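Local coordinates for spindle assembly abnormal protein 6 (Caenorhabditis elegans, PDB 4G79) that builds the central scaffold of the centriole, its homodimers joining through their globular N-terminal domains to set the ninefold symmetry, at residues Phe10-Ala16 and Lys33-Lys39; Glu50-Glu56 and Ser68-Glu74. All coordinates share one frame; numbering follows the deposited sequence.

Contact 1: Phe10-Ala16 and Lys33-Lys39; sequences FDQTLIA and KTKVKLK
Phe10-Ala16 and Lys33-Lys39 pair as antiparallel strands of the first beta hairpin of the globular N-terminal domain, their axes 4.4 Å apart at closest approach. Three hydrogen-bonded pairs, Gln12 with Leu38, Leu14 with Val36 and Ala16 with Thr34, supply six backbone bonds; Leu14 N to Val36 O, at 2.8 Å, is nearly straight at 171°. The apolar side chains of Leu14, Ala16, Val36 and Leu38 share one face. There Leu38 CD2 touches both Phe10 CE1 (3.9 Å) and Leu14 CD1 (4.0 Å), the Phe10 side chain crossing that of Leu38 at about a right angle. They are the first two strands of the beta-sandwich of the SAS-6 head domain, and this apolar face is closed over by helix 92-102, whose Leu100 touches both Phe10 and Leu38, and by strand 106-111, whose Ile109 reaches Ala16 and Val36.

Asp11, Thr13, Ile15, Lys35, Lys37 and Lys39 point to the other face. Lys37 leaves with CG anti to its backbone N (chi1 178°), then bends at chi3 and chi4 and curls back, bringing NZ to Asp11 OD1 for a 2.9 Å salt bridge on the syn side, 35° out of the carboxylate plane. Lys39, extended, runs alongside Asp11 and lays CE 3.6 Å from OD2. Further along, Ile15 CD1 presses against Lys35 CG at 3.5 Å, tighter than usual for two carbons, the two chains side by side and pointing the same way.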
ATOM      1  N   PHE A  10     -21.934   9.249   7.003  1.00 32.76           N
ATOM      2  CA  PHE A  10     -21.627   8.040   7.743  1.00 30.71           C
ATOM      3  C   PHE A  10     -21.530   8.384   9.209  1.00 35.23           C
ATOM      4  O   PHE A  10     -20.943   9.406   9.562  1.00 31.98           O
ATOM      5  CB  PHE A  10     -20.290   7.455   7.224  1.00 29.63           C
ATOM      6  CG  PHE A  10     -19.818   6.161   7.871  1.00 29.21           C
ATOM      7  CD1 PHE A  10     -19.037   6.184   9.018  1.00 31.80           C
ATOM      8  CD2 PHE A  10     -20.049   4.934   7.260  1.00 31.93           C
ATOM      9  CE1 PHE A  10     -18.575   4.995   9.603  1.00 32.11           C
ATOM     10  CE2 PHE A  10     -19.542   3.741   7.816  1.00 35.06           C
ATOM     11  CZ  PHE A  10     -18.812   3.782   8.989  1.00 32.38           C
ATOM     12  N   ASP A  11     -22.108   7.529  10.060  1.00 35.66           N
ATOM     13  CA  ASP A  11     -22.055   7.672  11.517  1.00 37.07           C
ATOM     14  C   ASP A  11     -22.170   6.300  12.133  1.00 42.14           C
ATOM     15  O   ASP A  11     -23.272   5.785  12.280  1.00 42.94           O
ATOM     16  CB  ASP A  11     -23.161   8.606  12.033  1.00 41.49           C
ATOM     17  CG  ASP A  11     -23.035   9.006  13.495  1.00 51.93           C
ATOM     18  OD1 ASP A  11     -22.307   8.317  14.241  1.00 50.90           O
ATOM     19  OD2 ASP A  11     -23.633  10.026  13.878  1.00 62.61           O
ATOM     20  N   GLN A  12     -21.033   5.676  12.446  1.00 39.03           N
ATOM     21  CA  GLN A  12     -21.060   4.345  13.041  1.00 39.39           C
ATOM     22  C   GLN A  12     -20.038   4.189  14.127  1.00 39.49           C
ATOM     23  O   GLN A  12     -18.977   4.798  14.063  1.00 36.88           O
ATOM     24  CB  GLN A  12     -20.765   3.269  11.975  1.00 40.42           C
ATOM     25  CG  GLN A  12     -21.686   3.264  10.747  1.00 48.04           C
ATOM     26  CD  GLN A  12     -23.019   2.625  10.988  1.00 68.14           C
ATOM     27  OE1 GLN A  12     -23.204   1.831  11.920  1.00 65.33           O
ATOM     28  NE2 GLN A  12     -23.971   2.938  10.119  1.00 58.26           N
ATOM     29  N   THR A  13     -20.327   3.300  15.085  1.00 38.28           N
ATOM     30  CA  THR A  13     -19.382   2.880  16.089  1.00 37.83           C
ATOM     31  C   THR A  13     -18.625   1.711  15.471  1.00 41.82           C
ATOM     32  O   THR A  13     -19.239   0.756  14.981  1.00 43.76           O
ATOM     33  CB  THR A  13     -20.085   2.524  17.404  1.00 44.53           C
ATOM     34  OG1 THR A  13     -20.710   3.706  17.917  1.00 46.20           O
ATOM     35  CG2 THR A  13     -19.113   1.966  18.422  1.00 44.51           C
ATOM     36  N   LEU A  14     -17.302   1.797  15.463  1.00 35.40           N
ATOM     37  CA  LEU A  14     -16.465   0.763  14.892  1.00 35.28           C
ATOM     38  C   LEU A  14     -15.444   0.318  15.905  1.00 37.41           C
ATOM     39  O   LEU A  14     -15.174   1.068  16.843  1.00 36.66           O
ATOM     40  CB  LEU A  14     -15.731   1.323  13.649  1.00 34.36           C
ATOM     41  CG  LEU A  14     -16.591   1.851  12.475  1.00 39.20           C
ATOM     42  CD1 LEU A  14     -15.742   2.639  11.488  1.00 39.34           C
ATOM     43  CD2 LEU A  14     -17.343   0.712  11.782  1.00 42.43           C
ATOM     44  N   ILE A  15     -14.842  -0.868  15.693  1.00 34.81           N
ATOM     45  CA  ILE A  15     -13.763  -1.365  16.540  1.00 35.48           C
ATOM     46  C   ILE A  15     -12.472  -0.906  15.911  1.00 36.80           C
ATOM     47  O   ILE A  15     -12.273  -1.123  14.725  1.00 38.74           O
ATOM     48  CB  ILE A  15     -13.785  -2.927  16.742  1.00 41.28           C
ATOM     49  CG1 ILE A  15     -15.152  -3.499  17.216  1.00 45.01           C
ATOM     50  CG2 ILE A  15     -12.620  -3.422  17.598  1.00 41.58           C
ATOM     51  CD1 ILE A  15     -15.889  -2.806  18.281  1.00 50.74           C
ATOM     52  N   ALA A  16     -11.587  -0.294  16.685  1.00 30.93           N
ATOM     53  CA  ALA A  16     -10.277   0.155  16.226  1.00 29.92           C
ATOM     54  C   ALA A  16      -9.161  -0.310  17.136  1.00 37.41           C
ATOM     55  O   ALA A  16      -9.395  -0.566  18.325  1.00 36.70           O
ATOM     56  CB  ALA A  16     -10.249   1.667  16.157  1.00 30.41           C
ATOM     57  N   LYS A  33      -7.794  -2.650  21.798  1.00 36.56           N
ATOM     58  CA  LYS A  33      -8.939  -2.539  20.884  1.00 34.66           C
ATOM     59  C   LYS A  33      -9.922  -1.634  21.590  1.00 39.67           C
ATOM     60  O   LYS A  33     -10.060  -1.725  22.820  1.00 38.25           O
ATOM     61  CB  LYS A  33      -9.574  -3.912  20.585  1.00 38.71           C
ATOM     62  CG  LYS A  33      -8.660  -4.907  19.880  1.00 47.31           C
ATOM     63  CD  LYS A  33      -8.624  -4.650  18.391  1.00 51.10           C
ATOM     64  CE  LYS A  33      -7.797  -5.673  17.644  1.00 50.99           C
ATOM     65  NZ  LYS A  33      -8.546  -6.938  17.443  1.00 56.27           N
ATOM     66  N   THR A  34     -10.559  -0.734  20.856  1.00 35.89           N
ATOM     67  CA  THR A  34     -11.529   0.198  21.440  1.00 36.64           C
ATOM     68  C   THR A  34     -12.642   0.497  20.445  1.00 40.10           C
ATOM     69  O   THR A  34     -12.395   0.541  19.233  1.00 39.60           O
ATOM     70  CB  THR A  34     -10.843   1.522  21.893  1.00 40.17           C
ATOM     71  OG1 THR A  34     -11.843   2.389  22.466  1.00 39.07           O
ATOM     72  CG2 THR A  34     -10.148   2.281  20.732  1.00 37.08           C
ATOM     73  N   LYS A  35     -13.862   0.667  20.952  1.00 37.08           N
ATOM     74  CA  LYS A  35     -14.963   1.134  20.122  1.00 35.33           C
ATOM     75  C   LYS A  35     -14.742   2.627  19.922  1.00 39.50           C
ATOM     76  O   LYS A  35     -14.424   3.347  20.878  1.00 38.81           O
ATOM     77  CB  LYS A  35     -16.335   0.859  20.757  1.00 40.32           C
ATOM     78  CG  LYS A  35     -16.706  -0.614  20.842  1.00 51.24           C
ATOM     79  CD  LYS A  35     -18.062  -0.816  21.517  1.00 65.47           C
ATOM     80  CE  LYS A  35     -18.309  -2.257  21.919  1.00 78.08           C
ATOM     81  NZ  LYS A  35     -17.562  -2.638  23.152  1.00 84.82           N
ATOM     82  N   VAL A  36     -14.891   3.087  18.690  1.00 34.33           N
ATOM     83  CA  VAL A  36     -14.716   4.504  18.327  0.50 33.58           C
ATOM     84  C   VAL A  36     -15.895   4.925  17.457  1.00 37.56           C
ATOM     85  O   VAL A  36     -16.361   4.135  16.640  1.00 37.68           O
ATOM     86  CB  VAL A  36     -13.352   4.753  17.605  0.50 35.18           C
ATOM     87  CG1 VAL A  36     -13.255   6.154  17.004  0.50 34.89           C
ATOM     88  CG2 VAL A  36     -12.175   4.510  18.528  0.50 34.84           C
ATOM     89  N   LYS A  37     -16.381   6.161  17.626  1.00 33.34           N
ATOM     90  CA  LYS A  37     -17.456   6.624  16.748  1.00 32.43           C
ATOM     91  C   LYS A  37     -16.802   7.410  15.628  1.00 35.69           C
ATOM     92  O   LYS A  37     -16.070   8.366  15.884  1.00 33.80           O
ATOM     93  CB  LYS A  37     -18.529   7.453  17.479  1.00 36.01           C
ATOM     94  CG  LYS A  37     -19.640   7.984  16.544  1.00 42.41           C
ATOM     95  CD  LYS A  37     -20.862   8.499  17.316  1.00 63.52           C
ATOM     96  CE  LYS A  37     -21.833   7.413  17.753  1.00 80.10           C
ATOM     97  NZ  LYS A  37     -22.465   6.705  16.600  1.00 87.93           N
ATOM     98  N   LEU A  38     -17.057   6.989  14.390  1.00 30.69           N
ATOM     99  CA  LEU A  38     -16.533   7.668  13.211  1.00 29.22           C
ATOM    100  C   LEU A  38     -17.679   8.313  12.479  1.00 32.99           C
ATOM    101  O   LEU A  38     -18.676   7.656  12.181  1.00 34.82           O
ATOM    102  CB  LEU A  38     -15.796   6.689  12.277  1.00 28.37           C
ATOM    103  CG  LEU A  38     -15.397   7.261  10.864  1.00 31.54           C
ATOM    104  CD1 LEU A  38     -14.405   8.433  10.998  1.00 30.93           C
ATOM    105  CD2 LEU A  38     -14.825   6.176   9.974  1.00 28.96           C
ATOM    106  N   LYS A  39     -17.531   9.596  12.197  1.00 29.49           N
ATOM    107  CA  LYS A  39     -18.506  10.364  11.414  1.00 30.59           C
ATOM    108  C   LYS A  39     -17.826  10.921  10.202  1.00 33.69           C
ATOM    109  O   LYS A  39     -16.736  11.500  10.316  1.00 32.96           O
ATOM    110  CB  LYS A  39     -19.122  11.519  12.222  1.00 32.79           C
ATOM    111  CG  LYS A  39     -19.817  11.100  13.504  1.00 38.39           C
ATOM    112  CD  LYS A  39     -20.373  12.358  14.222  1.00 43.10           C
ATOM    113  CE  LYS A  39     -21.125  12.042  15.486  1.00 64.15           C
ATOM    114  NZ  LYS A  39     -21.532  13.285  16.206  1.00 75.52           N
TER

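Contact 2: Glu50-Glu56 and Ser68-Glu74; sequences EKELKFE and SETLNNE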
ATOM      1  N   GLU A  50     -16.298  26.138  -1.091  1.00 47.34           N
ATOM      2  CA  GLU A  50     -15.987  24.871  -1.741  1.00 46.35           C
ATOM      3  C   GLU A  50     -16.375  23.659  -0.861  1.00 44.84           C
ATOM      4  O   GLU A  50     -16.467  23.755   0.373  1.00 44.07           O
ATOM      5  CB  GLU A  50     -14.498  24.813  -2.150  1.00 48.34           C
ATOM      6  CG  GLU A  50     -13.569  24.301  -1.054  1.00 58.65           C
ATOM      7  CD  GLU A  50     -12.094  24.346  -1.402  1.00 81.16           C
ATOM      8  OE1 GLU A  50     -11.658  23.543  -2.262  1.00 55.62           O
ATOM      9  OE2 GLU A  50     -11.376  25.177  -0.798  1.00 77.79           O
ATOM     10  N   LYS A  51     -16.577  22.506  -1.519  1.00 38.26           N
ATOM     11  CA  LYS A  51     -16.950  21.275  -0.821  1.00 35.67           C
ATOM     12  C   LYS A  51     -15.768  20.738  -0.044  1.00 37.20           C
ATOM     13  O   LYS A  51     -14.643  20.646  -0.563  1.00 35.13           O
ATOM     14  CB  LYS A  51     -17.474  20.218  -1.809  1.00 36.80           C
ATOM     15  CG  LYS A  51     -17.766  18.863  -1.146  1.00 36.96           C
ATOM     16  CD  LYS A  51     -18.208  17.854  -2.196  1.00 45.50           C
ATOM     17  CE  LYS A  51     -18.434  16.509  -1.567  1.00 45.45           C
ATOM     18  NZ  LYS A  51     -18.683  15.469  -2.608  1.00 42.99           N
ATOM     19  N   GLU A  52     -16.051  20.383   1.212  1.00 35.39           N
ATOM     20  CA  GLU A  52     -15.122  19.800   2.154  1.00 36.11           C
ATOM     21  C   GLU A  52     -15.675  18.515   2.641  1.00 36.99           C
ATOM     22  O   GLU A  52     -16.878  18.454   2.866  1.00 37.99           O
ATOM     23  CB  GLU A  52     -14.988  20.726   3.380  1.00 39.66           C
ATOM     24  CG  GLU A  52     -13.995  21.840   3.211  1.00 55.10           C
ATOM     25  CD  GLU A  52     -13.944  22.798   4.380  1.00 59.09           C
ATOM     26  OE1 GLU A  52     -14.901  22.841   5.190  1.00 51.05           O
ATOM     27  OE2 GLU A  52     -12.937  23.533   4.467  1.00 63.20           O
ATOM     28  N   LEU A  53     -14.828  17.503   2.858  1.00 31.88           N
ATOM     29  CA  LEU A  53     -15.259  16.293   3.568  1.00 32.27           C
ATOM     30  C   LEU A  53     -14.785  16.475   4.972  1.00 36.07           C
ATOM     31  O   LEU A  53     -13.711  17.047   5.136  1.00 36.54           O
ATOM     32  CB  LEU A  53     -14.681  15.002   2.981  1.00 32.08           C
ATOM     33  CG  LEU A  53     -15.162  14.601   1.597  1.00 39.22           C
ATOM     34  CD1 LEU A  53     -14.457  13.307   1.180  1.00 40.81           C
ATOM     35  CD2 LEU A  53     -16.688  14.394   1.586  1.00 42.15           C
ATOM     36  N   LYS A  54     -15.546  16.046   5.990  1.00 30.90           N
ATOM     37  CA  LYS A  54     -15.094  16.196   7.374  1.00 30.08           C
ATOM     38  C   LYS A  54     -15.047  14.823   8.019  1.00 32.78           C
ATOM     39  O   LYS A  54     -16.007  14.086   7.895  1.00 31.14           O
ATOM     40  CB  LYS A  54     -16.018  17.153   8.154  1.00 32.94           C
ATOM     41  CG  LYS A  54     -15.574  17.398   9.591  1.00 37.87           C
ATOM     42  CD  LYS A  54     -16.187  18.659  10.100  1.00 39.64           C
ATOM     43  CE  LYS A  54     -15.842  18.856  11.566  1.00 58.54           C
ATOM     44  NZ  LYS A  54     -14.529  19.537  11.717  1.00 63.53           N
ATOM     45  N   PHE A  55     -13.917  14.461   8.669  1.00 30.11           N
ATOM     46  CA  PHE A  55     -13.770  13.173   9.369  1.00 28.82           C
ATOM     47  C   PHE A  55     -13.711  13.462  10.828  1.00 30.36           C
ATOM     48  O   PHE A  55     -12.984  14.376  11.221  1.00 28.74           O
ATOM     49  CB  PHE A  55     -12.506  12.418   8.916  1.00 30.83           C
ATOM     50  CG  PHE A  55     -12.606  11.873   7.522  1.00 32.04           C
ATOM     51  CD1 PHE A  55     -12.362  12.686   6.421  1.00 34.02           C
ATOM     52  CD2 PHE A  55     -12.923  10.533   7.303  1.00 33.17           C
ATOM     53  CE1 PHE A  55     -12.457  12.171   5.123  1.00 34.12           C
ATOM     54  CE2 PHE A  55     -13.011  10.026   6.005  1.00 36.10           C
ATOM     55  CZ  PHE A  55     -12.796  10.855   4.930  1.00 33.39           C
ATOM     56  N   GLU A  56     -14.506  12.757  11.638  1.00 28.09           N
ATOM     57  CA  GLU A  56     -14.542  13.033  13.081  1.00 29.81           C
ATOM     58  C   GLU A  56     -14.526  11.757  13.848  1.00 33.27           C
ATOM     59  O   GLU A  56     -15.280  10.826  13.528  1.00 32.67           O
ATOM     60  CB  GLU A  56     -15.785  13.841  13.497  1.00 33.29           C
ATOM     61  CG  GLU A  56     -15.905  15.256  12.931  1.00 47.29           C
ATOM     62  CD  GLU A  56     -17.257  15.892  13.196  1.00 63.58           C
ATOM     63  OE1 GLU A  56     -18.176  15.697  12.365  1.00 45.18           O
ATOM     64  OE2 GLU A  56     -17.411  16.554  14.249  1.00 56.91           O
ATOM     65  N   SER A  68     -10.678  15.790  14.549  1.00 31.11           N
ATOM     66  CA  SER A  68     -11.278  15.954  13.231  1.00 31.07           C
ATOM     67  C   SER A  68     -10.300  16.538  12.231  1.00 35.14           C
ATOM     68  O   SER A  68      -9.268  17.106  12.587  1.00 34.03           O
ATOM     69  CB  SER A  68     -12.525  16.836  13.301  1.00 35.27           C
ATOM     70  OG  SER A  68     -12.228  18.202  13.534  1.00 40.95           O
ATOM     71  N   GLU A  69     -10.653  16.403  10.967  1.00 33.31           N
ATOM     72  CA  GLU A  69      -9.926  17.018   9.872  1.00 32.58           C
ATOM     73  C   GLU A  69     -10.884  17.190   8.721  1.00 36.37           C
ATOM     74  O   GLU A  69     -11.817  16.389   8.529  1.00 33.58           O
ATOM     75  CB  GLU A  69      -8.672  16.219   9.443  1.00 33.62           C
ATOM     76  CG  GLU A  69      -7.863  16.823   8.286  1.00 39.19           C
ATOM     77  CD  GLU A  69      -7.318  18.223   8.510  1.00 54.50           C
ATOM     78  OE1 GLU A  69      -6.078  18.385   8.477  1.00 62.84           O
ATOM     79  OE2 GLU A  69      -8.124  19.161   8.717  1.00 50.34           O
ATOM     80  N   THR A  70     -10.661  18.254   7.972  1.00 36.44           N
ATOM     81  CA  THR A  70     -11.481  18.557   6.814  0.50 37.27           C
ATOM     82  C   THR A  70     -10.598  18.340   5.569  1.00 41.69           C
ATOM     83  O   THR A  70      -9.405  18.643   5.598  1.00 42.52           O
ATOM     84  CB  THR A  70     -12.113  19.965   7.005  0.50 50.59           C
ATOM     85  OG1 THR A  70     -13.272  20.134   6.195  0.50 50.83           O
ATOM     86  CG2 THR A  70     -11.130  21.112   6.840  0.50 53.84           C
ATOM     87  N   LEU A  71     -11.176  17.785   4.510  1.00 38.73           N
ATOM     88  CA  LEU A  71     -10.479  17.516   3.256  1.00 40.13           C
ATOM     89  C   LEU A  71     -11.159  18.223   2.129  1.00 40.92           C
ATOM     90  O   LEU A  71     -12.293  17.870   1.825  1.00 40.61           O
ATOM     91  CB  LEU A  71     -10.535  16.015   2.961  1.00 39.88           C
ATOM     92  CG  LEU A  71      -9.331  15.119   3.201  1.00 47.12           C
ATOM     93  CD1 LEU A  71      -9.613  13.735   2.597  1.00 47.25           C
ATOM     94  CD2 LEU A  71      -8.094  15.628   2.495  1.00 51.01           C
ATOM     95  N   ASN A  72     -10.470  19.117   1.449  1.00 37.90           N
ATOM     96  CA  ASN A  72     -11.026  19.755   0.243  1.00 36.94           C
ATOM     97  C   ASN A  72     -10.458  19.014  -0.991  1.00 39.58           C
ATOM     98  O   ASN A  72      -9.701  18.053  -0.827  1.00 38.66           O
ATOM     99  CB  ASN A  72     -10.760  21.278   0.229  1.00 36.60           C
ATOM    100  CG  ASN A  72      -9.306  21.691   0.203  1.00 55.08           C
ATOM    101  OD1 ASN A  72      -8.394  20.903  -0.062  1.00 45.69           O
ATOM    102  ND2 ASN A  72      -9.059  22.965   0.409  1.00 54.19           N
ATOM    103  N   ASN A  73     -10.846  19.418  -2.232  1.00 35.05           N
ATOM    104  CA  ASN A  73     -10.373  18.734  -3.417  1.00 34.20           C
ATOM    105  C   ASN A  73      -8.843  18.766  -3.538  1.00 41.31           C
ATOM    106  O   ASN A  73      -8.240  17.760  -3.921  1.00 40.96           O
ATOM    107  CB  ASN A  73     -11.020  19.326  -4.664  1.00 36.30           C
ATOM    108  CG  ASN A  73     -10.641  18.584  -5.935  1.00 47.17           C
ATOM    109  OD1 ASN A  73     -10.696  17.355  -6.000  1.00 42.53           O
ATOM    110  ND2 ASN A  73     -10.202  19.308  -6.935  1.00 41.63           N
ATOM    111  N   GLU A  74      -8.226  19.919  -3.250  1.00 40.91           N
ATOM    112  CA  GLU A  74      -6.774  20.116  -3.364  1.00 42.60           C
ATOM    113  C   GLU A  74      -5.998  19.225  -2.373  1.00 46.72           C
ATOM    114  O   GLU A  74      -4.999  18.607  -2.766  1.00 46.94           O
ATOM    115  CB  GLU A  74      -6.408  21.599  -3.149  1.00 46.11           C
ATOM    116  CG  GLU A  74      -6.943  22.511  -4.246  1.00 65.73           C
ATOM    117  CD  GLU A  74      -8.420  22.875  -4.196  1.00 85.95           C
ATOM    118  OE1 GLU A  74      -9.081  22.619  -3.158  1.00 50.89           O
ATOM    119  OE2 GLU A  74      -8.913  23.432  -5.206  1.00 82.39           O
TER
HETATM  120  O   HOH W   1     -13.200  21.170  -2.781  1.00 35.15           O
HETATM  121  O   HOH W   2     -14.210  19.624  14.471  1.00 42.57           O
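Both Glu50 and Asn72 hold CG between backbone N and carbonyl carbon (chi1 87° and 62°), which brings the Glu50 carboxylate against the Asn72 side chain, its plane 32° from that of the amide. Asn72 ND2 gives Glu50 OE2 a weak, bent hydrogen bond of 3.4 Å, while Ser48 also binds that oxygen. Asn72 is the N-cap of helix 73-83, its OD1 accepting from Lys75 N. A water ties the same corner: it donates to Glu50 OE1 and to Lys51 O (2.7 Å) and accepts from Asn73 N (3.0 Å), in the first turn of the helix. With an alanine at Glu50, the water is likely to lose one of its three anchors and Asn72 ND2 its acceptor across the contact.

Beyond the corner runs a beta hairpin of the head domain, strands 51-58 and 66-71. Leu53 pairs with Leu71 and Phe55 with Glu69 through four backbone bonds, Phe55 N to Glu69 O being 2.9 Å. On their face Phe55 CE1 meets Leu71 CD1 at 4.1 Å, and Phe92 of helix 92-102 packs on Leu53 and Phe55. On the other face a second water accepts from Lys54 NZ and bonds Ser68 OG at 2.6 Å. Glu50 OE1 and Glu74 OE1 lie only 2.9 Å apart, two acceptors that are not hydrogen-bonded; such crowding of like charges may raise the pKa of one of them, though crystal contacts at both residues could also hold them close.

Overall arrangement
From the N terminus, the chain runs out along strand 7-21 and returns along strand 29-44, so contact 1 closes the first loop, part of which is not modelled. Only after that does the chain enter strand 51-58, and contact 2 closes a second hairpin with strand 66-71 and takes in the first residues of helix 73-83. The two loops follow in series, neither nested nor crossed, with centres about 19 Å apart on opposite sides of the chain's centre. Strands 29-44 and 51-58 are neighbours in the sheet and join them: Lys39 O lies 2.9 Å from Glu56 N, a probable hydrogen bond. Leu38 CD1 also packs 3.6 Å from Glu56 O. Helix 92-102 touches side chains of both contacts.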